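Local structure of uncharacterized protein (6I86) at residues A[111-114]-A[115-119]; A[126-129]-A[130-134]. The protein is of unknown function but, encoded in the crocagin gene cluster as CgnJ, probably takes part in making or handling this ribosomally derived peptide product. One frame throughout, in Å; residues are numbered along the deposited sequence.

Contact 1: A[111-114]-A[115-119]; sequences TVPP and GRYRV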
ATOM      1  N   THR A 111      -1.523 -12.604   0.289  1.00 24.62           N
ATOM      2  CA  THR A 111      -2.503 -13.332  -0.507  1.00 26.36           C
ATOM      3  C   THR A 111      -3.739 -13.540   0.352  1.00 26.02           C
ATOM      4  O   THR A 111      -3.680 -14.226   1.378  1.00 29.02           O
ATOM      5  CB  THR A 111      -1.956 -14.669  -1.006  1.00 29.00           C
ATOM      6  OG1 THR A 111      -0.901 -14.428  -1.948  1.00 31.45           O
ATOM      7  CG2 THR A 111      -3.060 -15.468  -1.687  1.00 31.42           C
ATOM      8  N   VAL A 112      -4.849 -12.939  -0.060  1.00 25.30           N
ATOM      9  CA  VAL A 112      -6.094 -12.973   0.701  1.00 22.58           C
ATOM     10  C   VAL A 112      -7.142 -13.658  -0.169  1.00 28.79           C
ATOM     11  O   VAL A 112      -6.877 -13.904  -1.356  1.00 25.27           O
ATOM     12  CB  VAL A 112      -6.523 -11.555   1.110  1.00 23.51           C
ATOM     13  CG1 VAL A 112      -5.479 -10.931   2.027  1.00 23.77           C
ATOM     14  CG2 VAL A 112      -6.747 -10.697  -0.126  1.00 22.38           C
ATOM     15  N   PRO A 113      -8.314 -14.010   0.356  1.00 30.23           N
ATOM     16  CA  PRO A 113      -9.378 -14.533  -0.509  1.00 30.50           C
ATOM     17  C   PRO A 113      -9.759 -13.517  -1.570  1.00 29.29           C
ATOM     18  O   PRO A 113      -9.812 -12.308  -1.295  1.00 28.20           O
ATOM     19  CB  PRO A 113     -10.538 -14.779   0.466  1.00 31.63           C
ATOM     20  CG  PRO A 113      -9.872 -15.022   1.770  1.00 37.38           C
ATOM     21  CD  PRO A 113      -8.680 -14.106   1.783  1.00 25.91           C
ATOM     22  N   PRO A 114     -10.020 -13.964  -2.796  1.00 31.34           N
ATOM     23  CA  PRO A 114     -10.433 -13.028  -3.846  1.00 34.07           C
ATOM     24  C   PRO A 114     -11.733 -12.334  -3.472  1.00 35.41           C
ATOM     25  O   PRO A 114     -12.605 -12.906  -2.813  1.00 28.68           O
ATOM     26  CB  PRO A 114     -10.613 -13.926  -5.076  1.00 39.88           C
ATOM     27  CG  PRO A 114      -9.837 -15.166  -4.771  1.00 39.22           C
ATOM     28  CD  PRO A 114      -9.913 -15.346  -3.289  1.00 33.88           C
ATOM     29  N   GLY A 115     -11.852 -11.088  -3.892  1.00 32.48           N
ATOM     30  CA  GLY A 115     -13.071 -10.348  -3.666  1.00 35.00           C
ATOM     31  C   GLY A 115     -12.779  -8.883  -3.426  1.00 34.30           C
ATOM     32  O   GLY A 115     -11.698  -8.389  -3.729  1.00 33.43           O
ATOM     33  N   ARG A 116     -13.782  -8.215  -2.865  1.00 27.64           N
ATOM     34  CA  ARG A 116     -13.792  -6.773  -2.690  1.00 28.97           C
ATOM     35  C   ARG A 116     -13.641  -6.437  -1.213  1.00 27.61           C
ATOM     36  O   ARG A 116     -14.292  -7.047  -0.358  1.00 24.09           O
ATOM     37  CB  ARG A 116     -15.091  -6.186  -3.247  1.00 37.46           C
ATOM     38  CG  ARG A 116     -15.275  -4.712  -2.996  1.00 46.34           C
ATOM     39  CD  ARG A 116     -16.487  -4.170  -3.740  1.00 59.25           C
ATOM     40  NE  ARG A 116     -16.592  -4.701  -5.097  1.00 57.84           N
ATOM     41  CZ  ARG A 116     -16.505  -3.957  -6.195  1.00 64.28           C
ATOM     42  NH1 ARG A 116     -16.611  -4.518  -7.392  1.00 63.31           N
ATOM     43  NH2 ARG A 116     -16.307  -2.650  -6.098  1.00 63.00           N
ATOM     44  N   TYR A 117     -12.782  -5.467  -0.916  1.00 21.62           N
ATOM     45  CA  TYR A 117     -12.410  -5.161   0.456  1.00 21.48           C
ATOM     46  C   TYR A 117     -12.532  -3.671   0.719  1.00 25.10           C
ATOM     47  O   TYR A 117     -12.158  -2.852  -0.126  1.00 23.53           O
ATOM     48  CB  TYR A 117     -10.970  -5.594   0.753  1.00 19.00           C
ATOM     49  CG  TYR A 117     -10.785  -7.084   0.780  1.00 23.45           C
ATOM     50  CD1 TYR A 117     -10.957  -7.800   1.954  1.00 24.10           C
ATOM     51  CD2 TYR A 117     -10.451  -7.780  -0.371  1.00 22.26           C
ATOM     52  CE1 TYR A 117     -10.796  -9.172   1.981  1.00 26.90           C
ATOM     53  CE2 TYR A 117     -10.286  -9.150  -0.356  1.00 22.77           C
ATOM     54  CZ  TYR A 117     -10.460  -9.842   0.823  1.00 24.91           C
ATOM     55  OH  TYR A 117     -10.298 -11.209   0.844  1.00 28.92           O
ATOM     56  N   ARG A 118     -13.053  -3.327   1.891  1.00 21.29           N
ATOM     57  CA  ARG A 118     -12.847  -1.988   2.413  1.00 23.56           C
ATOM     58  C   ARG A 118     -11.396  -1.848   2.857  1.00 23.86           C
ATOM     59  O   ARG A 118     -10.776  -2.801   3.339  1.00 22.61           O
ATOM     60  CB  ARG A 118     -13.804  -1.699   3.571  1.00 27.52           C
ATOM     61  CG  ARG A 118     -14.609  -0.426   3.370  1.00 52.66           C
ATOM     62  CD  ARG A 118     -15.728  -0.265   4.389  1.00 63.51           C
ATOM     63  NE  ARG A 118     -16.861  -1.153   4.136  1.00 77.55           N
ATOM     64  CZ  ARG A 118     -17.792  -0.928   3.214  1.00 85.14           C
ATOM     65  NH1 ARG A 118     -18.795  -1.781   3.055  1.00 86.65           N
ATOM     66  NH2 ARG A 118     -17.710   0.143   2.435  1.00 85.56           N
ATOM     67  N   VAL A 119     -10.839  -0.660   2.658  1.00 20.82           N
ATOM     68  CA  VAL A 119      -9.420  -0.421   2.890  1.00 26.51           C
ATOM     69  C   VAL A 119      -9.278   0.836   3.729  1.00 30.95           C
ATOM     70  O   VAL A 119      -9.799   1.895   3.361  1.00 28.55           O
ATOM     71  CB  VAL A 119      -8.634  -0.278   1.576  1.00 23.66           C
ATOM     72  CG1 VAL A 119      -7.191   0.126   1.864  1.00 22.27           C
ATOM     73  CG2 VAL A 119      -8.676  -1.573   0.796  1.00 22.44           C
TER

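Contact 2: A[126-129]-A[130-134]; sequences HEES and KHYDV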
ATOM      1  N   HIS A 126       4.555  12.308  10.528  1.00 22.19           N
ATOM      2  CA  HIS A 126       5.636  12.474  11.496  1.00 23.57           C
ATOM      3  C   HIS A 126       6.635  11.327  11.405  1.00 26.04           C
ATOM      4  O   HIS A 126       7.852  11.545  11.415  1.00 22.84           O
ATOM      5  CB  HIS A 126       5.056  12.577  12.905  1.00 25.19           C
ATOM      6  CG  HIS A 126       6.032  13.079  13.924  1.00 40.07           C
ATOM      7  ND1 HIS A 126       6.450  12.317  14.993  1.00 36.53           N
ATOM      8  CD2 HIS A 126       6.673  14.267  14.034  1.00 45.24           C
ATOM      9  CE1 HIS A 126       7.306  13.015  15.720  1.00 42.53           C
ATOM     10  NE2 HIS A 126       7.458  14.202  15.159  1.00 45.72           N
ATOM     11  N   GLU A 127       6.137  10.093  11.315  1.00 21.54           N
ATOM     12  CA  GLU A 127       7.032   8.948  11.195  1.00 24.81           C
ATOM     13  C   GLU A 127       7.698   8.912   9.825  1.00 25.24           C
ATOM     14  O   GLU A 127       8.888   8.594   9.717  1.00 23.82           O
ATOM     15  CB  GLU A 127       6.264   7.651  11.453  1.00 23.20           C
ATOM     16  CG  GLU A 127       7.144   6.412  11.570  1.00 24.63           C
ATOM     17  CD  GLU A 127       7.957   6.385  12.851  1.00 28.47           C
ATOM     18  OE1 GLU A 127       7.631   7.146  13.785  1.00 29.84           O
ATOM     19  OE2 GLU A 127       8.920   5.592  12.929  1.00 31.92           O
ATOM     20  N   GLU A 128       6.940   9.230   8.769  1.00 21.99           N
ATOM     21  CA  GLU A 128       7.506   9.275   7.422  1.00 23.27           C
ATOM     22  C   GLU A 128       8.703  10.211   7.355  1.00 26.04           C
ATOM     23  O   GLU A 128       9.742   9.868   6.777  1.00 23.94           O
ATOM     24  CB  GLU A 128       6.438   9.715   6.419  1.00 22.74           C
ATOM     25  CG  GLU A 128       7.002  10.060   5.048  1.00 23.45           C
ATOM     26  CD  GLU A 128       6.035  10.841   4.181  1.00 25.50           C
ATOM     27  OE1 GLU A 128       4.810  10.611   4.290  1.00 24.26           O
ATOM     28  OE2 GLU A 128       6.502  11.680   3.385  1.00 22.86           O
ATOM     29  N   SER A 129       8.583  11.395   7.957  1.00 21.53           N
ATOM     30  CA  SER A 129       9.640  12.398   7.910  1.00 25.03           C
ATOM     31  C   SER A 129      10.888  11.996   8.687  1.00 27.77           C
ATOM     32  O   SER A 129      11.879  12.734   8.642  1.00 26.00           O
ATOM     33  CB  SER A 129       9.111  13.736   8.431  1.00 24.03           C
ATOM     34  OG  SER A 129       8.718  13.637   9.788  1.00 31.79           O
ATOM     35  N   LYS A 130      10.874  10.868   9.399  1.00 22.91           N
ATOM     36  CA  LYS A 130      12.088  10.358  10.021  1.00 28.36           C
ATOM     37  C   LYS A 130      12.964   9.572   9.058  1.00 32.65           C
ATOM     38  O   LYS A 130      14.101   9.243   9.411  1.00 27.23           O
ATOM     39  CB  LYS A 130      11.755   9.446  11.205  1.00 29.65           C
ATOM     40  CG  LYS A 130      11.043  10.100  12.371  1.00 30.12           C
ATOM     41  CD  LYS A 130      10.698   9.048  13.419  1.00 30.22           C
ATOM     42  CE  LYS A 130       9.825   9.615  14.526  1.00 41.54           C
ATOM     43  NZ  LYS A 130       9.381   8.547  15.464  1.00 49.10           N
ATOM     44  N   HIS A 131      12.468   9.263   7.858  1.00 27.71           N
ATOM     45  CA  HIS A 131      13.051   8.213   7.032  1.00 27.24           C
ATOM     46  C   HIS A 131      13.377   8.685   5.621  1.00 25.67           C
ATOM     47  O   HIS A 131      13.480   7.864   4.704  1.00 29.15           O
ATOM     48  CB  HIS A 131      12.106   7.012   7.000  1.00 24.90           C
ATOM     49  CG  HIS A 131      11.772   6.487   8.362  1.00 27.26           C
ATOM     50  ND1 HIS A 131      10.476   6.328   8.804  1.00 22.82           N
ATOM     51  CD2 HIS A 131      12.569   6.104   9.388  1.00 27.43           C
ATOM     52  CE1 HIS A 131      10.491   5.862  10.041  1.00 30.12           C
ATOM     53  NE2 HIS A 131      11.748   5.716  10.418  1.00 30.67           N
ATOM     54  N   TYR A 132      13.549   9.994   5.428  1.00 26.60           N
ATOM     55  CA  TYR A 132      13.974  10.504   4.131  1.00 28.00           C
ATOM     56  C   TYR A 132      15.445  10.225   3.857  1.00 34.28           C
ATOM     57  O   TYR A 132      15.849  10.189   2.690  1.00 32.95           O
ATOM     58  CB  TYR A 132      13.707  12.008   4.043  1.00 27.84           C
ATOM     59  CG  TYR A 132      12.246  12.380   4.136  1.00 25.51           C
ATOM     60  CD1 TYR A 132      11.272  11.595   3.535  1.00 23.09           C
ATOM     61  CD2 TYR A 132      11.840  13.516   4.824  1.00 26.18           C
ATOM     62  CE1 TYR A 132       9.931  11.933   3.616  1.00 23.69           C
ATOM     63  CE2 TYR A 132      10.505  13.860   4.909  1.00 24.39           C
ATOM     64  CZ  TYR A 132       9.554  13.065   4.305  1.00 23.85           C
ATOM     65  OH  TYR A 132       8.221  13.402   4.389  1.00 22.57           O
ATOM     66  N   ASP A 133      16.251  10.023   4.900  1.00 31.64           N
ATOM     67  CA  ASP A 133      17.687   9.817   4.759  1.00 39.59           C
ATOM     68  C   ASP A 133      18.095   8.356   4.891  1.00 42.40           C
ATOM     69  O   ASP A 133      19.294   8.064   4.939  1.00 43.86           O
ATOM     70  CB  ASP A 133      18.445  10.660   5.788  1.00 43.15           C
ATOM     71  CG  ASP A 133      18.308  12.149   5.539  1.00 47.35           C
ATOM     72  OD1 ASP A 133      18.085  12.539   4.375  1.00 48.83           O
ATOM     73  OD2 ASP A 133      18.433  12.930   6.506  1.00 49.90           O
ATOM     74  N   VAL A 134      17.133   7.433   4.959  1.00 31.91           N
ATOM     75  CA  VAL A 134      17.472   6.017   5.015  1.00 35.64           C
ATOM     76  C   VAL A 134      18.115   5.607   3.699  1.00 39.05           C
ATOM     77  O   VAL A 134      17.577   5.869   2.616  1.00 39.99           O
ATOM     78  CB  VAL A 134      16.223   5.180   5.330  1.00 29.74           C
ATOM     79  CG1 VAL A 134      16.571   3.707   5.367  1.00 30.52           C
ATOM     80  CG2 VAL A 134      15.624   5.610   6.657  1.00 28.56           C
TER
HETATM   81  O   HOH W   1       9.792   5.492  15.440  1.00 39.15           O
HETATM   82  O   HOH W   2      14.275  12.081   7.459  1.00 29.62           O

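Contact 1: A[111-114]-A[115-119]
Tyr117 reaches back across the bend to Pro113, and the main polar link is its hydroxyl. Tyr117 OH donates a hydrogen bond to Pro113 O, with OH and O 2.5 Å apart. This is very short, so its exact length should be read with caution. Pro113 O meets the edge of the phenol ring in its plane, 3.3 Å from Tyr117 CE2. CG of Tyr117 lies beside the backbone N (chi1 -69°), anti to the carbonyl carbon, which directs the ring back toward the loop. The bond gives a polar partner to a hydroxyl on a buried side chain.

Van der Waals contacts from Pro113 and Val112 pack the same end of the ring. The side chains of Pro113 and Tyr117 cross at about a right angle. Pro113 CD comes to 3.4 Å from Tyr117 OH, and Pro113 CB to 3.6 Å. Val112 and Tyr117 slide past each other in opposite directions. Their apolar contact puts Val112 CG2 3.9 Å from Tyr117 CE2, approaching the ring obliquely. Leu68 of strand 60-69 touches both Val112 and Tyr117, and Leu152 packs on Tyr117.

The backbone makes the bend. Gly115 has phi 146° and psi -163°, a conformation suited to a residue with no CB to press on Pro114 O. Beyond it, Gly115 and Tyr117 bond through their backbones to Leu90 and Ile88 of strand 82-90.

The arrangement is a short beta-arch connection, not a hairpin. It carries the chain from edge strand 107-111 of the four-stranded antiparallel sheet to strand 115-123 within the mixed five-stranded sheet.

Contact 2: A[126-129]-A[130-134]
Glu127 and Glu128, on the short helix 125-128, meet Lys130, His131 and Tyr132 in a local, mainly polar contact where the chain enters the loop before strand 148-154. Glu127 forms a salt bridge with Lys130, OE1 to NZ 2.8 Å. NZ meets the syn side of the carboxylate, 31° out of its plane. Water 1 bridges Glu127 OE2 and Lys130 NZ, and Gly145 N also binds OE2.

A type I beta turn runs from Glu128 to His131, with His131 N bonded to Glu128 O at 3.0 Å. Overlapping this turn, one residue earlier, Lys130 N donates to Glu127 O. Lys130 CB covers one face of the His131 imidazole, 3.8 Å above its centre. The polar partners of that ring are Asp147 at ND1 and Glu144 at NE2.

Tyr132 OH donates to Glu128 OE2 over 2.6 Å, coming from above the carboxylate plane. The long glutamate reaches it because its chain is extended, with CG anti to the backbone N (chi1 168°). Val57 N is a second donor to OE2, and Trp123 NE1 binds OE1, so the whole carboxylate is held. Ser129 CA sits over one face of the Tyr132 ring, 3.4 Å from CE2. Water 2 joins Ser129 O to Tyr132 N.

Overall arrangement
Contact 1 precedes contact 2 in the chain. They lie on opposite sides of the chain's centre, about 30 Å apart between centres, and do not touch. Strand 115-123 starts in contact 1 and leads to helix 125-128 of contact 2. Each is partly buried. In contact 1 the proline loop is exposed, while Val112 and Tyr117 turn inward among leucines. Its chemistry is mostly apolar, with one side-chain hydrogen bond between its two segments. Contact 2 is richer in charge: buried glutamates and a histidine bind several polar partners, while Lys130 and Ser129 are exposed. Both touch strand 60-69, contact 1 through Leu68 and contact 2 through Tyr61 and Phe62.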